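Local coordinates for tubulin-specific chaperone, putative (Trypanosoma brucei, PDB 4B6M), which probably binds alpha-tubulin and microtubule plus ends as a tubulin-specific chaperone, cofactor B, of which this is the CAP-Gly domain, at residues Val23-Arg28 and Thr56-Cys61. Residues are numbered along the deposited sequence; the frame is centred on the assembly and turned at random. Where two conformers were deposited one is given.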
ATOM      1  N   VAL A  23       5.073  -1.081  -2.454  1.00  8.06           N
ATOM      2  CA  VAL A  23       4.112  -2.186  -2.487  1.00  8.08           C
ATOM      3  C   VAL A  23       4.615  -3.369  -1.649  1.00  8.38           C
ATOM      4  O   VAL A  23       5.683  -3.935  -1.911  1.00  8.40           O
ATOM      5  CB  VAL A  23       3.851  -2.658  -3.929  1.00  8.00           C
ATOM      6  CG1 VAL A  23       2.919  -3.865  -3.970  1.00  8.10           C
ATOM      7  CG2 VAL A  23       3.269  -1.493  -4.748  1.00  8.29           C
ATOM      8  N   ARG A  24       3.818  -3.746  -0.650  1.00  8.42           N
ATOM      9  CA  ARG A  24       4.159  -4.859   0.239  1.00  8.95           C
ATOM     10  C   ARG A  24       3.332  -6.128   0.008  1.00  9.13           C
ATOM     11  O   ARG A  24       3.696  -7.197   0.479  1.00 10.19           O
ATOM     12  CB  ARG A  24       3.963  -4.420   1.677  1.00  9.29           C
ATOM     13  CG  ARG A  24       4.855  -3.288   2.126  1.00  9.59           C
ATOM     14  CD  ARG A  24       6.306  -3.549   1.793  1.00 10.74           C
ATOM     15  NE  ARG A  24       7.145  -2.560   2.455  1.00 11.95           N
ATOM     16  CZ  ARG A  24       8.375  -2.230   2.062  1.00 13.17           C
ATOM     17  NH1 ARG A  24       8.930  -2.808   1.000  1.00 13.25           N
ATOM     18  NH2 ARG A  24       9.051  -1.316   2.736  1.00 13.63           N
ATOM     19  N   PHE A  25       2.239  -6.019  -0.738  1.00  8.97           N
ATOM     20  CA  PHE A  25       1.295  -7.114  -0.911  1.00  8.97           C
ATOM     21  C   PHE A  25       0.473  -6.839  -2.161  1.00  9.41           C
ATOM     22  O   PHE A  25       0.108  -5.707  -2.403  1.00  9.44           O
ATOM     23  CB  PHE A  25       0.351  -7.192   0.298  1.00  8.91           C
ATOM     24  CG  PHE A  25      -0.792  -8.149   0.119  1.00  8.48           C
ATOM     25  CD1 PHE A  25      -0.604  -9.514   0.300  1.00  8.79           C
ATOM     26  CD2 PHE A  25      -2.061  -7.688  -0.245  1.00  8.63           C
ATOM     27  CE1 PHE A  25      -1.656 -10.408   0.123  1.00  8.67           C
ATOM     28  CE2 PHE A  25      -3.112  -8.571  -0.429  1.00  8.59           C
ATOM     29  CZ  PHE A  25      -2.910  -9.940  -0.240  1.00  8.72           C
ATOM     30  N   VAL A  26       0.201  -7.888  -2.931  1.00 10.08           N
ATOM     31  CA  VAL A  26      -0.774  -7.855  -4.023  1.00 11.57           C
ATOM     32  C   VAL A  26      -1.574  -9.155  -4.012  1.00 12.54           C
ATOM     33  O   VAL A  26      -1.001 -10.251  -4.073  1.00 13.95           O
ATOM     34  CB  VAL A  26      -0.092  -7.697  -5.411  1.00 11.79           C
ATOM     35  CG1 VAL A  26      -1.143  -7.595  -6.510  1.00 12.71           C
ATOM     36  CG2 VAL A  26       0.859  -6.514  -5.432  1.00 12.32           C
ATOM     37  N   GLY A  27      -2.885  -9.055  -3.925  1.00 12.55           N
ATOM     38  CA  GLY A  27      -3.714 -10.254  -3.874  1.00 13.73           C
ATOM     39  C   GLY A  27      -5.119 -10.011  -3.407  1.00 15.54           C
ATOM     40  O   GLY A  27      -5.529  -8.870  -3.184  1.00 13.30           O
ATOM     41  N   ARG A  28      -5.864 -11.102  -3.253  1.00 16.67           N
ATOM     42  CA  ARG A  28      -7.242 -11.043  -2.805  1.00 18.98           C
ATOM     43  C   ARG A  28      -7.244 -11.024  -1.287  1.00 17.74           C
ATOM     44  O   ARG A  28      -6.343 -11.594  -0.667  1.00 19.51           O
ATOM     45  CB  ARG A  28      -7.995 -12.283  -3.281  1.00 21.90           C
ATOM     46  CG  ARG A  28      -7.913 -12.518  -4.771  1.00 26.09           C
ATOM     47  CD  ARG A  28      -8.525 -13.862  -5.179  1.00 28.62           C
ATOM     48  NE  ARG A  28      -9.016 -13.804  -6.556  1.00 32.42           N
ATOM     49  CZ  ARG A  28     -10.172 -13.246  -6.913  1.00 33.85           C
ATOM     50  NH1 ARG A  28     -10.970 -12.718  -5.991  1.00 33.34           N
ATOM     51  NH2 ARG A  28     -10.542 -13.227  -8.188  1.00 36.04           N
ATOM     52  N   THR A  56      -6.213  -9.096  11.754  1.00 12.72           N
ATOM     53  CA  THR A  56      -5.381 -10.124  11.132  1.00 12.32           C
ATOM     54  C   THR A  56      -4.323  -9.512  10.216  1.00 12.02           C
ATOM     55  O   THR A  56      -4.648  -8.755   9.298  1.00 12.22           O
ATOM     56  CB  THR A  56      -6.244 -11.177  10.392  1.00 12.67           C
ATOM     57  OG1 THR A  56      -7.163 -11.781  11.329  1.00 12.77           O
ATOM     58  CG2 THR A  56      -5.373 -12.224   9.759  1.00 13.29           C
ATOM     59  N   ARG A  57      -3.057  -9.815  10.482  1.00 12.04           N
ATOM     60  CA  ARG A  57      -1.964  -9.206   9.721  1.00 12.36           C
ATOM     61  C   ARG A  57      -1.934  -9.783   8.314  1.00 13.11           C
ATOM     62  O   ARG A  57      -2.113 -10.995   8.121  1.00 14.10           O
ATOM     63  CB  ARG A  57      -0.607  -9.351  10.414  1.00 12.96           C
ATOM     64  CG  ARG A  57       0.500  -8.609   9.678  1.00 14.00           C
ATOM     65  CD  ARG A  57       1.593  -8.105  10.588  1.00 14.07           C
ATOM     66  NE  ARG A  57       1.125  -7.166  11.622  1.00 14.12           N
ATOM     67  CZ  ARG A  57       0.899  -5.870  11.415  1.00 13.84           C
ATOM     68  NH1 ARG A  57       1.089  -5.331  10.208  1.00 12.94           N
ATOM     69  NH2 ARG A  57       0.491  -5.106  12.420  1.00 14.46           N
ATOM     70  N   VAL A  58      -1.743  -8.902   7.341  1.00 12.56           N
ATOM     71  CA  VAL A  58      -1.528  -9.325   5.962  1.00 13.21           C
ATOM     72  C   VAL A  58      -0.079  -9.086   5.579  1.00 13.45           C
ATOM     73  O   VAL A  58       0.574  -9.978   5.014  1.00 13.75           O
ATOM     74  CB  VAL A  58      -2.499  -8.642   4.967  1.00 13.68           C
ATOM     75  CG1 VAL A  58      -2.188  -9.098   3.536  1.00 14.45           C
ATOM     76  CG2 VAL A  58      -3.936  -8.992   5.303  1.00 13.64           C
ATOM     77  N   PHE A  59       0.430  -7.896   5.873  1.00 13.16           N
ATOM     78  CA  PHE A  59       1.836  -7.567   5.677  1.00 13.95           C
ATOM     79  C   PHE A  59       2.396  -6.818   6.869  1.00 14.83           C
ATOM     80  O   PHE A  59       1.667  -6.094   7.581  1.00 15.64           O
ATOM     81  CB  PHE A  59       2.070  -6.810   4.344  1.00 12.61           C
ATOM     82  CG  PHE A  59       1.434  -5.441   4.274  1.00 11.85           C
ATOM     83  CD1 PHE A  59       0.131  -5.310   3.832  1.00 11.39           C
ATOM     84  CD2 PHE A  59       2.173  -4.292   4.594  1.00 10.92           C
ATOM     85  CE1 PHE A  59      -0.473  -4.054   3.746  1.00 10.66           C
ATOM     86  CE2 PHE A  59       1.580  -3.019   4.505  1.00 10.85           C
ATOM     87  CZ  PHE A  59       0.262  -2.916   4.074  1.00 10.02           C
ATOM     88  N   GLN A  60       3.695  -7.004   7.109  1.00 16.00           N
ATOM     89  CA  GLN A  60       4.401  -6.327   8.185  0.50 15.71           C
ATOM     90  C   GLN A  60       4.371  -4.831   7.925  1.00 15.73           C
ATOM     91  O   GLN A  60       4.696  -4.399   6.822  1.00 16.69           O
ATOM     92  CB  GLN A  60       5.844  -6.822   8.242  0.50 17.51           C
ATOM     93  CG  GLN A  60       6.630  -6.362   9.456  0.50 18.53           C
ATOM     94  CD  GLN A  60       8.000  -7.001   9.510  0.50 19.67           C
ATOM     95  OE1 GLN A  60       8.765  -6.933   8.548  0.50 21.29           O
ATOM     96  NE2 GLN A  60       8.315  -7.635  10.636  0.50 20.48           N
ATOM     97  N   CYS A  61       3.984  -4.063   8.936  1.00 14.39           N
ATOM     98  CA  CYS A  61       3.864  -2.622   8.823  1.00 14.02           C
ATOM     99  C   CYS A  61       3.541  -1.998  10.164  1.00 13.91           C
ATOM    100  O   CYS A  61       2.913  -2.627  11.021  1.00 14.42           O
ATOM    101  CB  CYS A  61       2.755  -2.273   7.823  1.00 14.15           C
ATOM    102  SG  CYS A  61       2.645  -0.534   7.350  1.00 13.86           S
TER
HETATM  103  O   HOH W   1       2.613  -9.233   2.422  1.00 20.99           O
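Phe59, whose ring packs against Arg24 and Phe25, has its carbonyl O held by Arg57 NH1 at 2.8 Å with an N-H...O angle of 148°. The oxygen lies almost in the guanidinium plane, and the same NH1 also reaches the carbonyl of Asp50, so one nitrogen ties together two parts of the chain. The loop that Arg57 braces belongs to the CAP-Gly domain, an SH3-like fold, where the residues after strand 56-57 pack against strand 19-26. Arg24 and Phe25 both face Gly39 on the adjoining strand, which defines a classic beta bulge, and both direct their CB toward the loop.

Val58 supplies the contact to the Phe25 ring: its CG1 sits over the ring centre, 3.6 Å from the centroid and 11° off the ring normal, a CH-pi contact over one face. The farthest of the six ring carbons, Phe25 CE2, is 4.1 Å from Val58 CG1, while Arg28 O meets the ring at its edge, in plane. Phe25 CG is anti to its own N (chi1 171°), which carries the ring out beneath the methyl.

Phe59 meets the bulge obliquely. Its CD2 is 3.4 Å from Arg24 CB, and its CD1 is 4.0 Å from Phe25 CB, so the two ortho carbons touch successive residues of the bulge; the ring also makes an edge-to-face contact with Phe68. Beyond CG the arginine turns off from the ring, and its NE pairs with Glu41 in a salt bridge.

The backbones are linked through one water, which donates to Arg24 O at 3.0 Å and, more weakly, to Val58 O at 3.4 Å.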